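Local coordinates for endoglucanase E-5 (Thermobifida fusca, PDB 2CKS), which catalyses the internal hydrolysis of beta-1,4-glucosidic linkages in cellulose, lichenin and cereal beta-D-glucans, here represented by its family 5 catalytic domain, at residues G2-R7 with K56-R61; T117-I122 with P157-R162; S184-I189 with L218-E223; P279-C282 with P287-G290. All coordinates share one frame; numbering follows the deposited sequence.

Contact 1 of 4, residues G2-R7 with K56-R61; sequences GTPVER and KADIIR
Ala57, in the turn after helix 45-54, meets Pro4 through its backbone: Ala57 O lies 3.8 Å from Pro4 CG, a van der Waals distance, while the Ala57 methyl points away. Asp58 comes next and is the main partner of Pro4, with the two CA atoms 5.4 Å apart. Its CG stands beside the backbone N (chi1 -62°), and this setting carries OD1 to the proline ring, 3.6 Å from Pro4 CG. The same oxygen faces Arg7, but Arg7 NH2 and Asp58 OD1 are 4.1 Å apart, too far for a salt bridge, and the two flat groups are turned 55° against each other. A water spans the interval, accepting from Arg7 NH2 at 3.0 Å and donating to Asp58 OD1 at 2.7 Å. The guanidinium is steadied by a second bond, from Arg7 NE to Gly2 O at 3.2 Å, which lies nearly in its plane. Thr3 and Glu6 form a capping box at the start of helix 4-8, Glu6 N bonding to Thr3 OG1 and Thr3 N to Glu6 OE2. The other carboxylate oxygen, Asp58 OD2, accepts from the backbone N of Arg29. From Ile59 to Arg61 the chain leaves this interface and becomes strand 59-65 of the TIM barrel, so the short N-terminal helix packs where that strand enters. Around it, Ala57 rests on Leu51 of helix 45-54, the backbone of Asp58 bonds to Arg29 and Tyr95, and Val5 touches Tyr95 of strand 95-101.

Contact 2 of 4, residues T117-I122 with P157-R162; sequences TFFAEI and PVIRQR
Phe119 and Ile159 make the close-packed inner part of this contact: Phe119 CB lies 3.8 Å from Ile159 CG1, and Ile159 CD1 reaches the root of the ring, 3.9 Å from Phe119 CG. Ile159 holds CG1 beside its backbone N (chi1 -67°), which swings the long branch toward the phenylalanine although its CB is not aimed there. Both side chains are buried and continue inward onto Tyr134 of strand 132-135 and Ile136. One face of the Phe119 ring is covered by Phe118, whose CD2 stands over its centre. The segments belong to helices 112-126 and 145-162, two of the outer helices of the TIM barrel, joined through strand 132-135. Their axes approach to 8.6 Å and run almost parallel, 15° apart, and Ala120 and Ile159 have the closest CA atoms of the two segments. Toward solvent the fit changes in kind: Ala120, Val158 and Arg162 are partly exposed. Ala120 CB touches Val158 CG1 at 3.9 Å, and the Arg162 side chain, extended from CG to NE, comes in roughly at right angles to the valine. Arg162 CD is 3.4 Å from Ala120 O, and the guanidinium sets one face over the Ala120 methyl, which sits off-centre, on the NE side, with Arg162 NE 3.6 Å from Ala120 CB. That plate is held by its edge, since Arg162 NH1 donates to Val158 O at 3.0 Å with the acceptor only 8° out of the guanidinium plane. With an alanine in place of Arg162, the Ala120 methyl would probably lose its flat cover and Val158 O its side-chain donor. A bound zinc ion lies about 8 Å from the Arg162 side chain.

Contact 3 of 4, residues S184-I189 with L218-E223; sequences SGPAEI and LREASE
Pro186 and Glu220 meet at about a right angle, the acidic chain passing across the CG-CD edge of the proline ring. Glu220 has CG anti to its backbone N (chi1 -177°) and stays extended beyond it, a straight reach that brings OE1 to 3.6 Å from Pro186 CG and lays the carboxyl carbon CD 3.7 Å from the same atom. The methylenes of Glu220 follow the ring more loosely. One atom further round the ring, Pro186 CB touches Ala221 CB at 3.6 Å; the short methyl lets the backbones close to a CA separation of 5.3 Å between Pro186 and Ala221. The other oxygen of Glu220 reaches Ala187 through a water, which accepts from Ala187 N at 3.0 Å while donating to Glu220 OE2 at 2.9 Å; directly, Glu220 OE2 comes no nearer to the Ala187 side chain than 4.1 Å, at CB. A glycine in place of Pro186 would probably open a gap beside Ala221 and leave the Glu220 chain freer to turn. Pro186 also rests on Phe225 and Ala221 on Leu178. The short helix 187-191, between strands 168-170 and 199-206, thus leans on helix 212-224 of the next connection, packing between successive beta-to-alpha connections on the outside of the TIM barrel, the eight-stranded fold of family 5 glycoside hydrolases.

Contact 4 of 4, residues P279-C282 with P287-G290; sequences PGTC and PWSG
A disulfide sulfur beside an indole is the odd feature here: Cys282 SG stands 5.4 Å from the centroid of the six-membered ring of Trp288 and 85° off its normal, a sulfur-aromatic contact at the ring edge. The nearest ring atom is Trp288 CZ3, 4.1 Å from Cys282 SG. The edge of the indole therefore lies against a sulfur whose position is limited by its bond to Cys42. The same end of the ring also meets backbone, with Trp288 CH2 4.0 Å from Cys282 CA. Thr281 reaches the neighbouring rim through its methyl: Thr281 CG2 is 3.9 Å from Trp288 CZ3 and 3.4 Å from Pro287 O. The torsion sorts the two branches of this threonine, because OG1 is held beside the backbone N (chi1 -62°) and bonds to Gln278 O, leaving CG2 to face the tryptophan; the threonine and tryptophan side chains run antiparallel, side by side. A cis peptide bond precedes Pro287 and probably helps to turn the chain back, and Pro287 O, besides meeting the methyl, accepts from Ser292 OG. The indole is fixed from its other end as well, where NE1 is bonded to Ser46 OG, and Phe277 packs edge-to-face with the ring. Within the fold, the short helix 281-284 and the loop leading to helix 295-304 fold back on each other here, and Trp288 spans from them to Ser47 and Ala50 of helix 45-54.

In the fold
The four contacts do not touch. Contacts 1 and 4 have centres 22 Å apart and nearest atoms about 9 Å apart, and both border helix 45-54. Contacts 2 and 3 lie on the outer layer of the barrel, 28 Å apart between centres. Contacts 3 and 4 are the farthest pair, about 38 Å between centres, on opposite sides of the chain's centre. The contact that Ala57 and Asp58 make is remote from the catalytic residues, as are the other three; Arg61, which takes no part in it, lies farther along the strand and pairs with Glu231, the probable nucleophile, which holds a zinc ion in this crystal together with Glu139, the probable proton donor.

Contact 1 of 4, residues G2-R7 with K56-R61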
loop_
_atom_site.group_PDB
_atom_site.type_symbol
_atom_site.label_atom_id
_atom_site.label_comp_id
_atom_site.label_asym_id
_atom_site.label_seq_id
_atom_site.Cartn_x
_atom_site.Cartn_y
_atom_site.Cartn_z
ATOM N N GLY A 2 4.259 8.844 21.971
ATOM C CA GLY A 2 4.833 9.241 20.655
ATOM C C GLY A 2 3.997 8.760 19.475
ATOM O O GLY A 2 3.162 7.868 19.615
ATOM N N THR A 3 4.229 9.368 18.316
ATOM C CA THR A 3 3.595 8.935 17.067
ATOM C C THR A 3 4.221 7.620 16.605
ATOM O O THR A 3 5.268 7.234 17.083
ATOM C CB THR A 3 3.773 9.980 15.967
ATOM O OG1 THR A 3 5.165 10.120 15.629
ATOM C CG2 THR A 3 3.317 11.374 16.426
ATOM N N PRO A 4 3.580 6.921 15.676
ATOM C CA PRO A 4 4.205 5.734 15.082
ATOM C C PRO A 4 5.625 6.006 14.569
ATOM O O PRO A 4 6.539 5.244 14.863
ATOM C CB PRO A 4 3.251 5.375 13.936
ATOM C CG PRO A 4 1.947 5.918 14.356
ATOM C CD PRO A 4 2.217 7.144 15.162
ATOM N N VAL A 5 5.816 7.098 13.839
ATOM C CA VAL A 5 7.129 7.429 13.296
ATOM C C VAL A 5 8.147 7.657 14.410
ATOM O O VAL A 5 9.302 7.240 14.303
ATOM C CB VAL A 5 7.051 8.632 12.339
ATOM C CG1 VAL A 5 8.443 9.116 11.956
ATOM C CG2 VAL A 5 6.284 8.257 11.082
ATOM N N GLU A 6 7.724 8.288 15.493
ATOM C CA GLU A 6 8.635 8.516 16.614
ATOM C C GLU A 6 8.984 7.236 17.344
ATOM O O GLU A 6 10.107 7.089 17.848
ATOM C CB GLU A 6 8.023 9.512 17.579
ATOM C CG GLU A 6 8.100 10.920 17.021
ATOM C CD GLU A 6 7.039 11.853 17.564
ATOM O OE1 GLU A 6 6.931 12.969 16.999
ATOM O OE2 GLU A 6 6.327 11.491 18.534
ATOM N N ARG A 7 8.027 6.321 17.407
ATOM C CA ARG A 7 8.191 5.100 18.175
ATOM C C ARG A 7 9.021 4.042 17.453
ATOM O O ARG A 7 9.741 3.292 18.096
ATOM C CB ARG A 7 6.831 4.541 18.581
ATOM C CG ARG A 7 6.215 5.356 19.694
ATOM C CD ARG A 7 4.913 4.813 20.241
ATOM N NE ARG A 7 3.863 4.809 19.235
ATOM C CZ ARG A 7 3.409 3.723 18.615
ATOM N NH1 ARG A 7 3.911 2.522 18.870
ATOM N NH2 ARG A 7 2.448 3.845 17.714
ATOM N N LYS A 56 -5.794 5.869 14.862
ATOM C CA LYS A 56 -4.496 5.350 15.309
ATOM C C LYS A 56 -3.789 4.536 14.235
ATOM O O LYS A 56 -3.115 3.556 14.535
ATOM C CB LYS A 56 -4.621 4.512 16.597
ATOM C CG LYS A 56 -5.374 5.198 17.719
ATOM C CD LYS A 56 -4.788 6.561 18.049
ATOM C CE LYS A 56 -5.119 6.993 19.473
ATOM N NZ LYS A 56 -4.783 8.425 19.717
ATOM N N ALA A 57 -3.959 4.925 12.978
ATOM C CA ALA A 57 -3.202 4.307 11.887
ATOM C C ALA A 57 -1.714 4.575 12.066
ATOM O O ALA A 57 -1.333 5.637 12.538
ATOM C CB ALA A 57 -3.663 4.849 10.561
ATOM N N ASP A 58 -0.890 3.599 11.692
ATOM C CA ASP A 58 0.567 3.753 11.644
ATOM C C ASP A 58 1.071 4.334 10.328
ATOM O O ASP A 58 2.154 4.908 10.260
ATOM C CB ASP A 58 1.246 2.394 11.788
ATOM C CG ASP A 58 0.949 1.719 13.089
ATOM O OD1 ASP A 58 1.125 2.379 14.135
ATOM O OD2 ASP A 58 0.542 0.531 13.166
ATOM N N ILE A 59 0.284 4.143 9.274
ATOM C CA ILE A 59 0.768 4.300 7.913
ATOM C C ILE A 59 -0.400 4.631 6.984
ATOM O O ILE A 59 -1.541 4.197 7.210
ATOM C CB ILE A 59 1.499 2.984 7.510
ATOM C CG1 ILE A 59 2.181 3.075 6.147
ATOM C CG2 ILE A 59 0.563 1.796 7.542
ATOM C CD1 ILE A 59 3.261 2.007 5.972
ATOM N N ILE A 60 -0.106 5.423 5.964
ATOM C CA ILE A 60 -1.055 5.760 4.910
ATOM C C ILE A 60 -0.380 5.471 3.579
ATOM O O ILE A 60 0.777 5.832 3.360
ATOM C CB ILE A 60 -1.519 7.241 4.993
ATOM C CG1 ILE A 60 -2.597 7.525 3.933
ATOM C CG2 ILE A 60 -0.367 8.212 4.845
ATOM C CD1 ILE A 60 -3.297 8.833 4.100
ATOM N N ARG A 61 -1.108 4.808 2.700
ATOM C CA ARG A 61 -0.655 4.586 1.343
ATOM C C ARG A 61 -1.341 5.598 0.437
ATOM O O ARG A 61 -2.573 5.694 0.412
ATOM C CB ARG A 61 -0.990 3.167 0.940
ATOM C CG ARG A 61 -0.725 2.804 -0.501
ATOM C CD ARG A 61 -1.226 1.431 -0.705
ATOM N NE ARG A 61 -0.913 0.753 -1.943
ATOM C CZ ARG A 61 -1.827 0.279 -2.787
ATOM N NH1 ARG A 61 -3.126 0.511 -2.634
ATOM N NH2 ARG A 61 -1.429 -0.421 -3.820
HETATM O O HOH W 1 1.707 1.181 16.486
#

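Contact 2 of 4, residues T117-I122 with P157-R162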
loop_
_atom_site.group_PDB
_atom_site.type_symbol
_atom_site.label_atom_id
_atom_site.label_comp_id
_atom_site.label_asym_id
_atom_site.label_seq_id
_atom_site.Cartn_x
_atom_site.Cartn_y
_atom_site.Cartn_z
ATOM N N THR A 117 11.059 9.281 -13.797
ATOM C CA THR A 117 10.964 10.722 -13.606
ATOM C C THR A 117 10.316 11.074 -12.271
ATOM O O THR A 117 10.825 11.899 -11.519
ATOM C CB THR A 117 10.184 11.336 -14.758
ATOM O OG1 THR A 117 10.937 11.153 -15.961
ATOM C CG2 THR A 117 10.044 12.853 -14.617
ATOM N N PHE A 118 9.201 10.425 -11.976
ATOM C CA PHE A 118 8.452 10.706 -10.757
ATOM C C PHE A 118 9.261 10.305 -9.524
ATOM O O PHE A 118 9.427 11.100 -8.614
ATOM C CB PHE A 118 7.102 9.981 -10.783
ATOM C CG PHE A 118 6.350 10.025 -9.472
ATOM C CD1 PHE A 118 5.666 11.162 -9.075
ATOM C CD2 PHE A 118 6.309 8.908 -8.644
ATOM C CE1 PHE A 118 4.980 11.180 -7.865
ATOM C CE2 PHE A 118 5.622 8.931 -7.454
ATOM C CZ PHE A 118 4.964 10.045 -7.066
ATOM N N PHE A 119 9.760 9.074 -9.502
ATOM C CA PHE A 119 10.486 8.581 -8.331
ATOM C C PHE A 119 11.812 9.312 -8.115
ATOM O O PHE A 119 12.206 9.522 -6.981
ATOM C CB PHE A 119 10.666 7.061 -8.383
ATOM C CG PHE A 119 9.439 6.296 -7.954
ATOM C CD1 PHE A 119 8.975 6.391 -6.652
ATOM C CD2 PHE A 119 8.748 5.488 -8.845
ATOM C CE1 PHE A 119 7.845 5.708 -6.254
ATOM C CE2 PHE A 119 7.624 4.790 -8.443
ATOM C CZ PHE A 119 7.176 4.900 -7.149
ATOM N N ALA A 120 12.473 9.742 -9.182
ATOM C CA ALA A 120 13.676 10.555 -9.024
ATOM C C ALA A 120 13.341 11.837 -8.274
ATOM O O ALA A 120 14.057 12.235 -7.366
ATOM C CB ALA A 120 14.286 10.883 -10.363
ATOM N N GLU A 121 12.241 12.485 -8.648
ATOM C CA GLU A 121 11.844 13.721 -7.981
ATOM C C GLU A 121 11.451 13.477 -6.516
ATOM O O GLU A 121 11.867 14.216 -5.615
ATOM C CB GLU A 121 10.704 14.420 -8.718
ATOM C CG GLU A 121 10.260 15.661 -7.959
ATOM C CD GLU A 121 9.420 16.638 -8.744
ATOM O OE1 GLU A 121 8.886 17.565 -8.084
ATOM O OE2 GLU A 121 9.286 16.496 -9.981
ATOM N N ILE A 122 10.664 12.436 -6.275
ATOM C CA ILE A 122 10.193 12.143 -4.932
ATOM C C ILE A 122 11.368 11.767 -4.040
ATOM O O ILE A 122 11.506 12.283 -2.939
ATOM C CB ILE A 122 9.160 11.000 -4.957
ATOM C CG1 ILE A 122 7.898 11.411 -5.727
ATOM C CG2 ILE A 122 8.832 10.532 -3.533
ATOM C CD1 ILE A 122 7.109 12.570 -5.148
ATOM N N PRO A 157 17.471 1.384 -8.798
ATOM C CA PRO A 157 18.674 2.230 -8.790
ATOM C C PRO A 157 18.399 3.725 -8.918
ATOM O O PRO A 157 19.178 4.511 -8.396
ATOM C CB PRO A 157 19.472 1.735 -10.003
ATOM C CG PRO A 157 18.924 0.449 -10.345
ATOM C CD PRO A 157 17.512 0.402 -9.892
ATOM N N VAL A 158 17.324 4.111 -9.599
ATOM C CA VAL A 158 16.953 5.518 -9.704
ATOM C C VAL A 158 16.616 6.061 -8.315
ATOM O O VAL A 158 17.056 7.134 -7.934
ATOM C CB VAL A 158 15.759 5.720 -10.663
ATOM C CG1 VAL A 158 15.282 7.161 -10.633
ATOM C CG2 VAL A 158 16.146 5.297 -12.074
ATOM N N ILE A 159 15.847 5.298 -7.549
ATOM C CA ILE A 159 15.525 5.681 -6.175
ATOM C C ILE A 159 16.749 5.643 -5.260
ATOM O O ILE A 159 16.997 6.592 -4.517
ATOM C CB ILE A 159 14.405 4.770 -5.618
ATOM C CG1 ILE A 159 13.101 5.039 -6.371
ATOM C CG2 ILE A 159 14.207 4.991 -4.131
ATOM C CD1 ILE A 159 12.052 4.002 -6.172
ATOM N N ARG A 160 17.517 4.556 -5.337
ATOM C CA ARG A 160 18.602 4.297 -4.396
ATOM C C ARG A 160 19.772 5.253 -4.601
ATOM O O ARG A 160 20.531 5.526 -3.673
ATOM C CB ARG A 160 19.063 2.840 -4.501
ATOM C CG ARG A 160 18.035 1.825 -3.977
ATOM C CD ARG A 160 18.053 1.730 -2.480
ATOM N NE ARG A 160 16.875 1.114 -1.868
ATOM C CZ ARG A 160 16.707 -0.186 -1.671
ATOM N NH1 ARG A 160 17.597 -1.077 -2.091
ATOM N NH2 ARG A 160 15.614 -0.606 -1.057
ATOM N N GLN A 161 19.895 5.787 -5.810
ATOM C CA GLN A 161 20.906 6.789 -6.111
ATOM C C GLN A 161 20.678 8.047 -5.281
ATOM O O GLN A 161 21.627 8.727 -4.894
ATOM C CB GLN A 161 20.865 7.129 -7.602
ATOM C CG GLN A 161 21.786 8.265 -8.029
ATOM C CD GLN A 161 21.720 8.518 -9.508
ATOM O OE1 GLN A 161 21.571 7.582 -10.297
ATOM N NE2 GLN A 161 21.825 9.784 -9.898
ATOM N N ARG A 162 19.412 8.349 -5.030
ATOM C CA ARG A 162 19.007 9.572 -4.348
ATOM C C ARG A 162 18.637 9.369 -2.881
ATOM O O ARG A 162 18.782 10.272 -2.053
ATOM C CB ARG A 162 17.810 10.156 -5.089
ATOM C CG ARG A 162 18.165 10.631 -6.461
ATOM C CD ARG A 162 17.031 10.655 -7.442
ATOM N NE ARG A 162 17.501 11.247 -8.687
ATOM C CZ ARG A 162 18.012 10.578 -9.718
ATOM N NH1 ARG A 162 18.125 9.258 -9.708
ATOM N NH2 ARG A 162 18.425 11.253 -10.785
#

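Contact 3 of 4, residues S184-I189 with L218-E223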
loop_
_atom_site.group_PDB
_atom_site.type_symbol
_atom_site.label_atom_id
_atom_site.label_comp_id
_atom_site.label_asym_id
_atom_site.label_seq_id
_atom_site.Cartn_x
_atom_site.Cartn_y
_atom_site.Cartn_z
ATOM N N SER A 184 0.299 -19.538 -10.135
ATOM C CA SER A 184 1.629 -19.705 -9.553
ATOM C C SER A 184 1.607 -19.416 -8.050
ATOM O O SER A 184 0.575 -19.568 -7.399
ATOM C CB SER A 184 2.643 -18.811 -10.275
ATOM O OG SER A 184 3.971 -19.189 -9.938
ATOM N N GLY A 185 2.744 -19.017 -7.492
ATOM C CA GLY A 185 2.840 -18.762 -6.065
ATOM C C GLY A 185 4.147 -18.093 -5.692
ATOM O O GLY A 185 4.969 -17.819 -6.560
ATOM N N PRO A 186 4.344 -17.823 -4.406
ATOM C CA PRO A 186 5.535 -17.091 -3.951
ATOM C C PRO A 186 6.868 -17.817 -4.129
ATOM O O PRO A 186 7.907 -17.166 -4.116
ATOM C CB PRO A 186 5.253 -16.836 -2.465
ATOM C CG PRO A 186 4.203 -17.822 -2.083
ATOM C CD PRO A 186 3.424 -18.140 -3.299
ATOM N N ALA A 187 6.854 -19.133 -4.306
ATOM C CA ALA A 187 8.100 -19.858 -4.541
ATOM C C ALA A 187 8.832 -19.334 -5.780
ATOM O O ALA A 187 10.053 -19.344 -5.836
ATOM C CB ALA A 187 7.839 -21.350 -4.671
ATOM N N GLU A 188 8.076 -18.868 -6.770
ATOM C CA GLU A 188 8.651 -18.294 -7.980
ATOM C C GLU A 188 9.537 -17.089 -7.668
ATOM O O GLU A 188 10.603 -16.921 -8.248
ATOM C CB GLU A 188 7.521 -17.881 -8.908
ATOM C CG GLU A 188 7.951 -17.290 -10.222
ATOM C CD GLU A 188 6.819 -17.267 -11.223
ATOM O OE1 GLU A 188 5.660 -16.969 -10.824
ATOM O OE2 GLU A 188 7.098 -17.547 -12.405
ATOM N N ILE A 189 9.083 -16.255 -6.736
ATOM C CA ILE A 189 9.849 -15.084 -6.307
ATOM C C ILE A 189 11.111 -15.498 -5.559
ATOM O O ILE A 189 12.197 -14.977 -5.807
ATOM C CB ILE A 189 8.971 -14.171 -5.408
ATOM C CG1 ILE A 189 7.783 -13.626 -6.202
ATOM C CG2 ILE A 189 9.805 -13.032 -4.793
ATOM C CD1 ILE A 189 6.622 -13.133 -5.319
ATOM N N LEU A 218 0.092 -16.409 1.386
ATOM C CA LEU A 218 0.631 -15.349 2.229
ATOM C C LEU A 218 1.508 -15.926 3.348
ATOM O O LEU A 218 2.593 -15.414 3.618
ATOM C CB LEU A 218 -0.506 -14.505 2.799
ATOM C CG LEU A 218 -0.109 -13.349 3.714
ATOM C CD1 LEU A 218 0.853 -12.399 3.012
ATOM C CD2 LEU A 218 -1.357 -12.623 4.151
ATOM N N ARG A 219 1.035 -16.992 3.987
ATOM C CA ARG A 219 1.821 -17.708 4.993
ATOM C C ARG A 219 3.137 -18.215 4.397
ATOM O O ARG A 219 4.211 -18.021 4.970
ATOM C CB ARG A 219 1.027 -18.898 5.545
ATOM C CG ARG A 219 0.710 -18.813 7.010
ATOM C CD ARG A 219 0.130 -20.092 7.610
ATOM N NE ARG A 219 -1.320 -20.013 7.841
ATOM C CZ ARG A 219 -2.256 -20.571 7.079
ATOM N NH1 ARG A 219 -1.932 -21.270 6.010
ATOM N NH2 ARG A 219 -3.541 -20.432 7.388
ATOM N N GLU A 220 3.037 -18.849 3.234
ATOM C CA GLU A 220 4.197 -19.383 2.530
ATOM C C GLU A 220 5.221 -18.289 2.209
ATOM O O GLU A 220 6.406 -18.447 2.458
ATOM C CB GLU A 220 3.739 -20.069 1.242
ATOM C CG GLU A 220 4.848 -20.735 0.455
ATOM C CD GLU A 220 4.384 -21.326 -0.864
ATOM O OE1 GLU A 220 3.185 -21.186 -1.219
ATOM O OE2 GLU A 220 5.235 -21.939 -1.549
ATOM N N ALA A 221 4.745 -17.167 1.686
ATOM C CA ALA A 221 5.626 -16.085 1.276
ATOM C C ALA A 221 6.376 -15.527 2.472
ATOM O O ALA A 221 7.560 -15.209 2.373
ATOM C CB ALA A 221 4.814 -14.985 0.611
ATOM N N SER A 222 5.683 -15.421 3.602
ATOM C CA SER A 222 6.256 -14.787 4.783
ATOM C C SER A 222 7.410 -15.612 5.373
ATOM O O SER A 222 8.225 -15.075 6.117
ATOM C CB SER A 222 5.172 -14.507 5.827
ATOM O OG SER A 222 4.734 -15.697 6.446
ATOM N N GLU A 223 7.488 -16.902 5.031
ATOM C CA GLU A 223 8.663 -17.726 5.372
ATOM C C GLU A 223 9.918 -17.349 4.578
ATOM O O GLU A 223 11.029 -17.595 5.037
ATOM C CB GLU A 223 8.418 -19.213 5.096
ATOM C CG GLU A 223 7.230 -19.834 5.789
ATOM C CD GLU A 223 7.370 -19.890 7.297
ATOM O OE1 GLU A 223 8.505 -20.010 7.828
ATOM O OE2 GLU A 223 6.319 -19.831 7.963
HETATM O O HOH W 2 4.684 -21.202 -4.316
#

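Contact 4 of 4, residues P279-C282 with P287-G290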
loop_
_atom_site.group_PDB
_atom_site.type_symbol
_atom_site.label_atom_id
_atom_site.label_comp_id
_atom_site.label_asym_id
_atom_site.label_seq_id
_atom_site.Cartn_x
_atom_site.Cartn_y
_atom_site.Cartn_z
ATOM N N PRO A 279 -21.041 7.665 0.973
ATOM C CA PRO A 279 -21.057 8.763 0.002
ATOM C C PRO A 279 -21.594 10.075 0.578
ATOM O O PRO A 279 -22.627 10.094 1.253
ATOM C CB PRO A 279 -21.968 8.224 -1.102
ATOM C CG PRO A 279 -21.702 6.769 -1.087
ATOM C CD PRO A 279 -21.527 6.411 0.376
ATOM N N GLY A 280 -20.885 11.164 0.305
ATOM C CA GLY A 280 -21.231 12.470 0.832
ATOM C C GLY A 280 -20.457 12.886 2.063
ATOM O O GLY A 280 -20.470 14.050 2.432
ATOM N N THR A 281 -19.798 11.934 2.717
ATOM C CA THR A 281 -19.074 12.222 3.937
ATOM C C THR A 281 -17.977 13.232 3.684
ATOM O O THR A 281 -17.782 14.154 4.466
ATOM C CB THR A 281 -18.447 10.946 4.505
ATOM O OG1 THR A 281 -19.472 10.004 4.828
ATOM C CG2 THR A 281 -17.740 11.241 5.832
ATOM N N CYS A 282 -17.250 13.044 2.595
ATOM C CA CYS A 282 -16.112 13.901 2.308
ATOM C C CYS A 282 -16.558 15.325 2.000
ATOM O O CYS A 282 -15.969 16.282 2.496
ATOM C CB CYS A 282 -15.264 13.309 1.190
ATOM S SG CYS A 282 -14.602 11.696 1.656
ATOM N N PRO A 287 -18.617 13.510 9.836
ATOM C CA PRO A 287 -17.530 13.030 10.700
ATOM C C PRO A 287 -16.835 11.807 10.114
ATOM O O PRO A 287 -17.348 11.176 9.193
ATOM C CB PRO A 287 -18.250 12.665 12.008
ATOM C CG PRO A 287 -19.654 12.408 11.623
ATOM C CD PRO A 287 -19.943 13.278 10.436
ATOM N N TRP A 288 -15.664 11.487 10.647
ATOM C CA TRP A 288 -14.838 10.401 10.122
ATOM C C TRP A 288 -14.934 9.170 11.000
ATOM O O TRP A 288 -14.034 8.347 11.039
ATOM C CB TRP A 288 -13.394 10.871 9.994
ATOM C CG TRP A 288 -13.297 12.231 9.380
ATOM C CD1 TRP A 288 -12.965 13.394 10.010
ATOM C CD2 TRP A 288 -13.556 12.580 8.014
ATOM N NE1 TRP A 288 -12.985 14.438 9.121
ATOM C CE2 TRP A 288 -13.340 13.967 7.885
ATOM C CE3 TRP A 288 -13.929 11.855 6.875
ATOM C CZ2 TRP A 288 -13.506 14.645 6.676
ATOM C CZ3 TRP A 288 -14.084 12.532 5.674
ATOM C CH2 TRP A 288 -13.877 13.914 5.587
ATOM N N SER A 289 -16.075 9.036 11.660
ATOM C CA SER A 289 -16.366 7.913 12.526
ATOM C C SER A 289 -17.882 7.787 12.672
ATOM O O SER A 289 -18.643 8.572 12.097
ATOM C CB SER A 289 -15.749 8.171 13.888
ATOM O OG SER A 289 -16.344 9.325 14.459
ATOM N N GLY A 290 -18.316 6.802 13.446
ATOM C CA GLY A 290 -19.715 6.672 13.793
ATOM C C GLY A 290 -20.612 6.378 12.605
ATOM O O GLY A 290 -20.348 5.468 11.823
#